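PDB 5V8K: p800 reaction center core protein from Heliobacterium modesticaldum, which forms the homodimeric core of the heliobacterial photosynthetic reaction center, binding bacteriochlorophyll g pigments and a 4Fe-4S cluster for light-driven electron transfer. Local coordinates for residues A[319-324]-A[391-396]. Numbering follows the deposited sequence.
Sequences ALIMFG and FTMVPM. With GBF (Bacteriochlorophyll g), chain B.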
ATOM      1  N   ALA A 319      13.503  12.063 -22.770  1.00 43.39           N
ATOM      2  CA  ALA A 319      14.399  12.610 -21.760  1.00 42.80           C
ATOM      3  C   ALA A 319      13.973  14.007 -21.356  1.00 42.64           C
ATOM      4  O   ALA A 319      14.168  14.413 -20.210  1.00 41.81           O
ATOM      5  CB  ALA A 319      15.862  12.628 -22.273  1.00 43.90           C
ATOM      6  N   LEU A 320      13.475  14.785 -22.296  1.00 46.33           N
ATOM      7  CA  LEU A 320      13.033  16.115 -21.939  1.00 46.37           C
ATOM      8  C   LEU A 320      11.833  16.066 -20.976  1.00 45.14           C
ATOM      9  O   LEU A 320      11.785  16.827 -20.010  1.00 44.60           O
ATOM     10  CB  LEU A 320      12.709  16.886 -23.210  1.00 47.86           C
ATOM     11  CG  LEU A 320      12.199  18.301 -22.942  1.00 54.48           C
ATOM     12  CD1 LEU A 320      13.292  19.111 -22.253  1.00 56.39           C
ATOM     13  CD2 LEU A 320      11.818  18.974 -24.240  1.00 53.20           C
ATOM     14  N   ILE A 321      10.888  15.144 -21.205  1.00 43.54           N
ATOM     15  CA  ILE A 321       9.758  14.937 -20.298  1.00 42.48           C
ATOM     16  C   ILE A 321      10.238  14.537 -18.903  1.00 43.41           C
ATOM     17  O   ILE A 321       9.719  15.027 -17.889  1.00 40.47           O
ATOM     18  CB  ILE A 321       8.814  13.879 -20.885  1.00 42.59           C
ATOM     19  CG1 ILE A 321       8.193  14.380 -22.202  1.00 45.66           C
ATOM     20  CG2 ILE A 321       7.742  13.501 -19.893  1.00 41.83           C
ATOM     21  CD1 ILE A 321       7.601  15.809 -22.159  1.00 45.21           C
ATOM     22  N   MET A 322      11.213  13.622 -18.830  1.00 44.72           N
ATOM     23  CA  MET A 322      11.697  13.144 -17.541  1.00 45.85           C
ATOM     24  C   MET A 322      12.407  14.257 -16.774  1.00 43.59           C
ATOM     25  O   MET A 322      12.285  14.360 -15.555  1.00 43.71           O
ATOM     26  CB  MET A 322      12.634  11.952 -17.738  1.00 43.81           C
ATOM     27  CG  MET A 322      11.948  10.648 -18.115  1.00 46.56           C
ATOM     28  SD  MET A 322      13.206   9.364 -18.396  1.00 46.96           S
ATOM     29  CE  MET A 322      12.237   7.980 -18.980  1.00 44.44           C
ATOM     30  N   PHE A 323      13.156  15.093 -17.471  1.00 43.60           N
ATOM     31  CA  PHE A 323      13.744  16.250 -16.821  1.00 43.77           C
ATOM     32  C   PHE A 323      12.655  17.181 -16.289  1.00 46.17           C
ATOM     33  O   PHE A 323      12.753  17.699 -15.172  1.00 42.95           O
ATOM     34  CB  PHE A 323      14.660  16.969 -17.811  1.00 45.20           C
ATOM     35  CG  PHE A 323      15.285  18.212 -17.251  1.00 46.56           C
ATOM     36  CD1 PHE A 323      16.278  18.132 -16.289  1.00 50.54           C
ATOM     37  CD2 PHE A 323      14.883  19.463 -17.669  1.00 48.74           C
ATOM     38  CE1 PHE A 323      16.855  19.274 -15.768  1.00 51.43           C
ATOM     39  CE2 PHE A 323      15.459  20.614 -17.129  1.00 50.98           C
ATOM     40  CZ  PHE A 323      16.437  20.514 -16.186  1.00 48.44           C
ATOM     41  N   GLY A 324      11.618  17.412 -17.089  1.00 41.72           N
ATOM     42  CA  GLY A 324      10.513  18.260 -16.676  1.00 41.63           C
ATOM     43  C   GLY A 324       9.774  17.729 -15.466  1.00 43.80           C
ATOM     44  O   GLY A 324       9.123  18.500 -14.760  1.00 40.21           O
ATOM     45  N   PHE A 391       5.618  13.864 -14.801  1.00 35.04           N
ATOM     46  CA  PHE A 391       5.765  12.461 -14.432  1.00 34.43           C
ATOM     47  C   PHE A 391       4.701  11.597 -15.116  1.00 34.25           C
ATOM     48  O   PHE A 391       5.015  10.607 -15.781  1.00 35.98           O
ATOM     49  CB  PHE A 391       5.689  12.395 -12.900  1.00 35.78           C
ATOM     50  CG  PHE A 391       5.845  11.040 -12.309  1.00 34.51           C
ATOM     51  CD1 PHE A 391       7.064  10.399 -12.311  1.00 35.17           C
ATOM     52  CD2 PHE A 391       4.790  10.447 -11.655  1.00 32.07           C
ATOM     53  CE1 PHE A 391       7.196   9.152 -11.728  1.00 35.67           C
ATOM     54  CE2 PHE A 391       4.903   9.224 -11.072  1.00 31.57           C
ATOM     55  CZ  PHE A 391       6.092   8.560 -11.114  1.00 32.54           C
ATOM     56  N   THR A 392       3.423  11.970 -14.955  1.00 35.19           N
ATOM     57  CA  THR A 392       2.336  11.278 -15.642  1.00 34.97           C
ATOM     58  C   THR A 392       2.548  11.257 -17.153  1.00 37.59           C
ATOM     59  O   THR A 392       2.226  10.275 -17.821  1.00 34.98           O
ATOM     60  CB  THR A 392       0.993  11.947 -15.292  1.00 33.09           C
ATOM     61  OG1 THR A 392       0.785  11.879 -13.877  1.00 32.39           O
ATOM     62  CG2 THR A 392      -0.130  11.211 -15.954  1.00 33.13           C
ATOM     63  N   MET A 393       3.081  12.330 -17.712  1.00 38.42           N
ATOM     64  CA  MET A 393       3.296  12.373 -19.155  1.00 41.74           C
ATOM     65  C   MET A 393       4.354  11.366 -19.639  1.00 43.75           C
ATOM     66  O   MET A 393       4.416  11.102 -20.855  1.00 42.68           O
ATOM     67  CB  MET A 393       3.732  13.775 -19.605  1.00 40.44           C
ATOM     68  CG  MET A 393       2.628  14.830 -19.700  1.00 40.57           C
ATOM     69  SD  MET A 393       3.158  16.252 -20.696  1.00 43.71           S
ATOM     70  CE  MET A 393       4.364  16.977 -19.592  1.00 43.88           C
ATOM     71  N   VAL A 394       5.183  10.807 -18.750  1.00 36.48           N
ATOM     72  CA  VAL A 394       6.227   9.860 -19.197  1.00 37.00           C
ATOM     73  C   VAL A 394       5.552   8.631 -19.814  1.00 41.52           C
ATOM     74  O   VAL A 394       5.823   8.324 -20.980  1.00 41.23           O
ATOM     75  CB  VAL A 394       7.201   9.480 -18.058  1.00 36.45           C
ATOM     76  CG1 VAL A 394       8.084   8.299 -18.427  1.00 36.91           C
ATOM     77  CG2 VAL A 394       8.101  10.694 -17.713  1.00 36.83           C
ATOM     78  N   PRO A 395       4.662   7.917 -19.111  1.00 41.61           N
ATOM     79  CA  PRO A 395       3.935   6.835 -19.797  1.00 37.53           C
ATOM     80  C   PRO A 395       3.050   7.323 -20.948  1.00 38.26           C
ATOM     81  O   PRO A 395       2.881   6.588 -21.930  1.00 40.99           O
ATOM     82  CB  PRO A 395       3.099   6.168 -18.687  1.00 36.38           C
ATOM     83  CG  PRO A 395       3.090   7.118 -17.535  1.00 35.62           C
ATOM     84  CD  PRO A 395       4.360   7.973 -17.679  1.00 36.18           C
ATOM     85  N   MET A 396       2.530   8.552 -20.888  1.00 38.07           N
ATOM     86  CA  MET A 396       1.665   9.055 -21.956  1.00 39.82           C
ATOM     87  C   MET A 396       2.427   9.217 -23.269  1.00 41.54           C
ATOM     88  O   MET A 396       1.933   8.840 -24.340  1.00 41.04           O
ATOM     89  CB  MET A 396       1.021  10.380 -21.548  1.00 38.60           C
ATOM     90  CG  MET A 396       0.124  10.256 -20.338  1.00 39.62           C
ATOM     91  SD  MET A 396      -0.611  11.819 -19.797  1.00 38.56           S
ATOM     92  CE  MET A 396      -1.699  12.033 -21.164  1.00 39.11           C
TER
HETATM   93 MG   GBF B1025       6.148  21.574 -19.553  1.00 47.99          MG
HETATM   94  CHA GBF B1025       3.792  23.443 -17.740  1.00 48.35           C
HETATM   95  CHB GBF B1025       3.669  20.183 -21.259  1.00 43.61           C
HETATM   96  CHC GBF B1025       8.615  20.297 -21.542  1.00 50.01           C
HETATM   97  CHD GBF B1025       8.568  23.898 -18.227  1.00 48.64           C
HETATM   98  NA  GBF B1025       4.184  21.654 -19.422  1.00 48.29           N
HETATM   99  C1A GBF B1025       3.341  22.274 -18.578  1.00 48.52           C
HETATM  100  C2A GBF B1025       1.880  22.190 -18.938  1.00 58.54           C
HETATM  101  C3A GBF B1025       1.941  20.852 -19.687  1.00 50.22           C
HETATM  102  C4A GBF B1025       3.347  20.911 -20.171  1.00 46.73           C
HETATM  103  CMA GBF B1025       1.677  19.615 -18.803  1.00 50.37           C
HETATM  104  CAA GBF B1025       1.314  23.302 -19.837  1.00 75.71           C
HETATM  105  CBA GBF B1025       0.395  24.291 -19.119  1.00 86.76           C
HETATM  106  CGA GBF B1025      -1.053  23.834 -19.179  1.00 98.24           C
HETATM  107  O1A GBF B1025      -1.898  24.477 -19.800  1.00103.63           O
HETATM  108  O2A GBF B1025      -1.516  22.824 -18.236  1.00 99.42           O
HETATM  109  NB  GBF B1025       6.095  20.390 -21.183  1.00 45.08           N
HETATM  110  C1B GBF B1025       5.015  19.895 -21.764  1.00 44.68           C
HETATM  111  C2B GBF B1025       5.419  19.165 -22.879  1.00 50.77           C
HETATM  112  C3B GBF B1025       6.794  19.223 -22.920  1.00 51.90           C
HETATM  113  C4B GBF B1025       7.189  19.971 -21.827  1.00 48.14           C
HETATM  114  CMB GBF B1025       4.483  18.481 -23.842  1.00 53.00           C
HETATM  115  CAB GBF B1025       7.723  18.641 -23.907  1.00 59.95           C
HETATM  116  CBB GBF B1025       7.429  18.090 -25.060  1.00 66.91           C
HETATM  117  NC  GBF B1025       8.099  22.061 -19.845  1.00 46.71           N
HETATM  118  C1C GBF B1025       8.957  21.376 -20.603  1.00 46.95           C
HETATM  119  C2C GBF B1025      10.425  21.547 -20.595  1.00 48.15           C
HETATM  120  C3C GBF B1025      10.251  22.650 -19.654  1.00 53.65           C
HETATM  121  C4C GBF B1025       8.956  22.887 -19.211  1.00 50.20           C
HETATM  122  CMC GBF B1025      11.016  20.315 -19.910  1.00 50.49           C
HETATM  123  CAC GBF B1025      11.406  23.412 -19.126  1.00 59.44           C
HETATM  124  CBC GBF B1025      12.820  23.142 -19.578  1.00 59.69           C
HETATM  125  ND  GBF B1025       6.294  23.201 -18.354  1.00 46.21           N
HETATM  126  C1D GBF B1025       7.173  24.053 -17.854  1.00 49.49           C
HETATM  127  C2D GBF B1025       6.773  25.257 -16.853  1.00 53.80           C
HETATM  128  C3D GBF B1025       5.454  24.848 -16.953  1.00 46.42           C
HETATM  129  C4D GBF B1025       5.152  23.726 -17.777  1.00 45.80           C
HETATM  130  CMD GBF B1025       7.448  26.381 -16.126  1.00 57.85           C
HETATM  131  CAD GBF B1025       4.227  25.202 -16.225  1.00 49.89           C
HETATM  132  OBD GBF B1025       3.823  26.240 -15.595  1.00 55.58           O
HETATM  133  CBD GBF B1025       3.121  24.337 -16.744  1.00 50.93           C
HETATM  134  CGD GBF B1025       2.390  23.670 -15.620  1.00 51.60           C
HETATM  135  O1D GBF B1025       2.763  22.641 -15.094  1.00 52.18           O
HETATM  136  O2D GBF B1025       1.190  24.256 -15.107  1.00 56.24           O
HETATM  137  CED GBF B1025       0.653  23.710 -13.900  1.00 51.86           C
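Val394, whose CG2 meets Ile321 and Met322, donates its backbone N to Phe391 O at 3.0 Å, a three-residue step in a helix kinked where Pro395 has no N-H to offer. No hydrogen bond joins this segment to 319-324. The two segments run nearly antiparallel, at 160°, their axes as close as 8.5 Å, and aliphatic carbons make the join.

Ile321 divides its work by branch. With CG2 anti to its own N, that methyl reaches Val394 CG2 at 3.6 Å as the two side chains slide past each other, and it rests on Met393 CB at 4.0 Å. The other branch carries CD1 to the vinyl-bearing rim of bacteriochlorophyll g (GBF), 3.3 Å from its CAB and to one side of the macrocycle plane. Met322 crosses Val394 at about a right angle, its CG 3.9 Å from Val394 CG2, before its extended chain continues toward an 8(1)-hydroxychlorophyll aF and Leu553 of the second subunit.

Met393 lies over the neighbouring stretch of rim, on the same side as Ile321 CD1: a bend at chi3 (-70°) sets CE 3.7 Å from GBF CHB. At the macrocycle's periphery Leu320 CD1 lies 3.5 Å from GBF CMC, and Gly324, lacking a side chain, lets this methyl approach its backbone. Behind 391-396, Pro395 and Met396 pack on helix 437-447.

As an example of a helix pair flanked by a cofactor, the contact thus relies on shape rather than polarity: dispersion forces join the helices, and the same apolar side chains give this pigment edge a low-dielectric setting that could influence its energy.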